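Local coordinates for protein AT-less polyketide synthase (Streptomyces platensis subsp. rosaceus, PDB 4TKT) that probably catalyses decarboxylative condensation of acyl chains with extender units, as a ketosynthase domain of the isomigrastatin-producing AT-less polyketide synthase, at residues G13-Y18 against L99-T104; E107-S112 against A255-P260. All blocks are in the same frame, centred on the assembly; numbering follows the deposited sequence.

Contact 1 of 2, residues G13-Y18 against L99-T104; sequences GMAGRY and LQCAHT
Ala-15 meets Cys-101 and Thr-104 where strand 9-17 of the thiolase-fold sheet lies against helix 93-109, an alpha/beta layer contact of the ketosynthase. The short segments run roughly antiparallel, at 145°, and their axes come within 7.5 Å, a spacing that suits the small residues between them. Met-14, a selenomethionine here, points to the other face of the sheet and packs on helix 366-380, which places the strand between two helical layers.

The van der Waals part centres on one methyl group. Ala-15 CB sits 3.1 Å from Thr-104 OG1, a tight fit, and 3.7 Å from Cys-101 O. The thiol adds a third neighbour: Cys-101 SG lies 4.2 Å from Ala-15 CB and also reaches Val-253 and Ala-255 of the adjoining strand.

No direct hydrogen bond joins the two segments, and the polar atoms facing the methyl are satisfied within the helix. Thr-104 OG1 stands between its own N and carbonyl carbon (chi1 52°), a turn that swings it back along the helix to donate to Cys-101 O at 2.6 Å, from above the carbonyl plane. The same carbonyl also bonds Thr-105 OG1. A valine at this site would probably leave Cys-101 O without one of its two hydroxyl partners and press a methyl, bulkier than the hydroxyl it replaces, against Ala-15 CB.

At the strand's end the link is polar and indirect. The extended Arg-17 side chain crosses that of Gln-100, with guanidinium and amide planes only 18° apart, while Arg-17 NH2 makes weak hydrogen bonds to Asp-71 O and Gly-72 O. A water in the guanidinium plane bridges the gap, accepting from Arg-17 NH1 at 2.8 Å and donating to Gln-100 OE1 at 3.1 Å.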
# COMPACT_ATOMS: atom_id res chain seq x y z
N GLY A 13 -3.88 7.05 5.65
CA GLY A 13 -2.95 6.00 6.01
C GLY A 13 -2.59 5.15 4.81
O GLY A 13 -3.39 5.00 3.89
N MSE A 14 -1.39 4.59 4.81
CA MSE A 14 -0.96 3.78 3.68
C MSE A 14 0.05 2.71 4.08
O MSE A 14 0.90 2.93 4.94
CB MSE A 14 -0.36 4.66 2.59
CG MSE A 14 -0.18 3.95 1.26
SE MSE A 14 0.32 5.15 -0.19
CE MSE A 14 -0.26 4.03 -1.68
N ALA A 15 -0.05 1.55 3.44
CA ALA A 15 0.93 0.50 3.61
C ALA A 15 1.29 -0.09 2.25
O ALA A 15 0.45 -0.12 1.35
CB ALA A 15 0.42 -0.58 4.53
N GLY A 16 2.53 -0.54 2.11
CA GLY A 16 3.00 -1.06 0.84
C GLY A 16 4.11 -2.07 1.01
O GLY A 16 5.03 -1.88 1.81
N ARG A 17 4.03 -3.16 0.24
CA ARG A 17 5.05 -4.19 0.24
C ARG A 17 5.38 -4.56 -1.20
O ARG A 17 4.62 -5.27 -1.86
CB ARG A 17 4.59 -5.41 1.04
CG ARG A 17 5.63 -6.50 1.19
CD ARG A 17 5.11 -7.61 2.08
NE ARG A 17 6.00 -8.77 2.11
CZ ARG A 17 5.76 -9.87 2.81
NH1 ARG A 17 4.66 -9.97 3.54
NH2 ARG A 17 6.63 -10.88 2.78
N TYR A 18 6.52 -4.08 -1.67
CA TYR A 18 6.85 -4.12 -3.09
C TYR A 18 8.22 -4.77 -3.29
O TYR A 18 8.98 -4.91 -2.33
CB TYR A 18 6.79 -2.70 -3.66
CG TYR A 18 5.41 -2.09 -3.49
CD1 TYR A 18 4.28 -2.81 -3.83
CD2 TYR A 18 5.25 -0.82 -2.96
CE1 TYR A 18 3.01 -2.28 -3.66
CE2 TYR A 18 3.98 -0.28 -2.79
CZ TYR A 18 2.87 -1.02 -3.14
OH TYR A 18 1.60 -0.51 -2.98
N LEU A 99 -4.24 -9.25 4.61
CA LEU A 99 -4.59 -9.11 6.03
C LEU A 99 -3.54 -8.29 6.76
O LEU A 99 -3.87 -7.34 7.47
CB LEU A 99 -4.73 -10.49 6.68
CG LEU A 99 -6.14 -11.07 6.77
CD1 LEU A 99 -6.10 -12.48 7.34
CD2 LEU A 99 -7.04 -10.18 7.62
N GLN A 100 -2.28 -8.66 6.57
CA GLN A 100 -1.17 -7.97 7.23
C GLN A 100 -1.03 -6.54 6.71
O GLN A 100 -0.72 -5.62 7.47
CB GLN A 100 0.13 -8.75 7.03
CG GLN A 100 0.13 -10.10 7.74
CD GLN A 100 1.45 -10.84 7.62
OE1 GLN A 100 2.27 -10.55 6.75
NE2 GLN A 100 1.66 -11.81 8.51
N CYS A 101 -1.27 -6.36 5.42
CA CYS A 101 -1.28 -5.04 4.80
C CYS A 101 -2.37 -4.15 5.39
O CYS A 101 -2.15 -2.97 5.66
CB CYS A 101 -1.47 -5.17 3.30
SG CYS A 101 -1.52 -3.61 2.41
N ALA A 102 -3.55 -4.73 5.59
CA ALA A 102 -4.68 -4.00 6.16
C ALA A 102 -4.36 -3.47 7.55
O ALA A 102 -4.64 -2.31 7.86
CB ALA A 102 -5.91 -4.89 6.21
N HIS A 103 -3.78 -4.32 8.38
CA HIS A 103 -3.44 -3.92 9.74
C HIS A 103 -2.39 -2.82 9.75
O HIS A 103 -2.54 -1.82 10.46
CB HIS A 103 -2.95 -5.12 10.56
CG HIS A 103 -2.65 -4.78 11.99
ND1 HIS A 103 -3.65 -4.53 12.91
CD2 HIS A 103 -1.48 -4.64 12.65
CE1 HIS A 103 -3.10 -4.26 14.08
NE2 HIS A 103 -1.78 -4.32 13.95
N THR A 104 -1.34 -3.00 8.97
CA THR A 104 -0.27 -2.02 8.89
C THR A 104 -0.80 -0.66 8.44
O THR A 104 -0.29 0.38 8.86
CB THR A 104 0.86 -2.47 7.94
OG1 THR A 104 0.29 -2.84 6.68
CG2 THR A 104 1.59 -3.66 8.51
O HOH W 1 4.50 -12.08 5.30

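Contact 2 of 2, residues E107-S112 against A255-P260; sequences EDAGYS and AVLLRP
Tyr-111 and Arg-259 carry the polar half of this contact. Arg-259 NH1 donates to Tyr-111 OH over 2.8 Å, but the bond is weak, bent to 130° at the hydrogen. The hydroxyl oxygen lies in the guanidinium plane at its edge, and the ring is turned 68° from that plane, so the two groups do not stack. An extended chain, with CG anti to the backbone N (chi1 -173°), carries the guanidinium out from the strand. Asp-269 ties the pair together, its OD2 in a salt bridge with Arg-259 NH1 and its OD1 hydrogen-bonded to Tyr-111 OH; Asp-267 forms a second salt bridge at Arg-259 NH2. This acidic pairing probably stabilises the positive charge in a buried setting.

The backbone turn that presents Tyr-111 is a Schellman motif closing helix 93-109, with Gly-110 as its C-prime residue at positive phi. Ser-112 then takes the N-cap position of helix 113-121, its OG making a weak hydrogen bond to Ala-115 N; Leu-116 and Ala-119 of that helix touch the tyrosine.

The apolar half is a single methyl-to-methyl meeting. Ala-109 CB, on the last turn of the helix, rests 3.8 Å from Leu-257 CD2, and Leu-116 also packs on that leucine.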
# COMPACT_ATOMS: atom_id res chain seq x y z
N GLU A 107 -2.40 1.06 11.37
CA GLU A 107 -1.37 1.53 12.29
C GLU A 107 -0.68 2.77 11.75
O GLU A 107 -0.32 3.66 12.51
CB GLU A 107 -0.36 0.42 12.57
CG GLU A 107 -0.91 -0.70 13.44
CD GLU A 107 0.14 -1.72 13.83
OE1 GLU A 107 0.94 -2.11 12.96
OE2 GLU A 107 0.17 -2.12 15.01
N ASP A 108 -0.50 2.83 10.43
CA ASP A 108 0.08 4.01 9.80
C ASP A 108 -0.87 5.19 9.93
O ASP A 108 -0.44 6.33 10.08
CB ASP A 108 0.39 3.75 8.32
CG ASP A 108 1.18 4.88 7.68
OD1 ASP A 108 2.24 5.25 8.24
OD2 ASP A 108 0.75 5.40 6.63
N ALA A 109 -2.17 4.91 9.88
CA ALA A 109 -3.18 5.94 10.01
C ALA A 109 -3.33 6.40 11.46
O ALA A 109 -3.87 7.47 11.73
CB ALA A 109 -4.52 5.44 9.49
N GLY A 110 -2.83 5.59 12.39
CA GLY A 110 -2.94 5.91 13.80
C GLY A 110 -4.32 5.57 14.34
O GLY A 110 -4.87 6.29 15.16
N TYR A 111 -4.86 4.45 13.86
CA TYR A 111 -6.17 4.00 14.31
C TYR A 111 -6.15 2.55 14.77
O TYR A 111 -5.59 1.68 14.11
CB TYR A 111 -7.21 4.15 13.20
CG TYR A 111 -7.81 5.53 13.09
CD1 TYR A 111 -8.86 5.91 13.92
CD2 TYR A 111 -7.33 6.44 12.16
CE1 TYR A 111 -9.42 7.17 13.82
CE2 TYR A 111 -7.88 7.70 12.06
CZ TYR A 111 -8.92 8.06 12.89
OH TYR A 111 -9.48 9.32 12.79
N SER A 112 -6.76 2.30 15.92
CA SER A 112 -7.08 0.93 16.31
C SER A 112 -8.39 0.56 15.63
O SER A 112 -9.09 1.43 15.11
CB SER A 112 -7.19 0.80 17.83
OG SER A 112 -8.27 1.58 18.32
N ALA A 255 -2.27 -0.88 0.21
CA ALA A 255 -3.60 -0.38 0.56
C ALA A 255 -3.56 1.05 1.07
O ALA A 255 -2.53 1.53 1.55
CB ALA A 255 -4.23 -1.29 1.61
N VAL A 256 -4.69 1.74 0.94
CA VAL A 256 -4.85 3.07 1.51
C VAL A 256 -6.13 3.12 2.33
O VAL A 256 -7.11 2.45 2.01
CB VAL A 256 -4.89 4.17 0.43
CG1 VAL A 256 -3.50 4.44 -0.10
CG2 VAL A 256 -5.84 3.78 -0.69
N LEU A 257 -6.12 3.92 3.39
CA LEU A 257 -7.33 4.19 4.15
C LEU A 257 -7.93 5.50 3.66
O LEU A 257 -7.29 6.55 3.74
CB LEU A 257 -7.04 4.26 5.65
CG LEU A 257 -8.26 4.18 6.58
CD1 LEU A 257 -9.06 2.92 6.32
CD2 LEU A 257 -7.83 4.24 8.04
N LEU A 258 -9.14 5.44 3.13
CA LEU A 258 -9.77 6.60 2.51
C LEU A 258 -10.88 7.19 3.37
O LEU A 258 -11.57 6.48 4.10
CB LEU A 258 -10.32 6.23 1.13
CG LEU A 258 -9.29 5.70 0.14
CD1 LEU A 258 -9.93 5.47 -1.21
CD2 LEU A 258 -8.12 6.67 0.04
N ARG A 259 -11.06 8.50 3.25
CA ARG A 259 -11.98 9.23 4.12
C ARG A 259 -12.29 10.61 3.53
O ARG A 259 -11.41 11.25 2.96
CB ARG A 259 -11.37 9.37 5.51
CG ARG A 259 -12.29 9.95 6.54
CD ARG A 259 -11.72 9.81 7.93
NE ARG A 259 -12.74 10.09 8.93
CZ ARG A 259 -12.49 10.18 10.23
NH1 ARG A 259 -11.26 10.02 10.68
NH2 ARG A 259 -13.48 10.44 11.08
N PRO A 260 -13.56 11.06 3.65
CA PRO A 260 -13.90 12.43 3.24
C PRO A 260 -13.02 13.46 3.93
O PRO A 260 -12.86 13.40 5.15
CB PRO A 260 -15.36 12.57 3.69
CG PRO A 260 -15.89 11.18 3.66
CD PRO A 260 -14.74 10.30 4.07

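In the fold
Both contacts are buried and press helix 93-109 onto neighbouring strands of one sheet, contact 1 on strand 9-17 and contact 2 on strand 252-260. Contact 1 lies nearer the centre of the chain, about 5 Å between centres against about 11 Å, yet Arg-17 and Thr-104 are partly exposed, whereas every touching residue of contact 2 is buried. In contact 1 the arginine reaches its glutamine through a water; in contact 2 the arginine meets a tyrosine directly and pairs with aspartates. The two meet directly: Gly-13 O and Leu-257 N, 3.0 Å apart, probably hydrogen-bond between the strands, and Asp-108 OD2 accepts from Met-14 N, joining helix to strand.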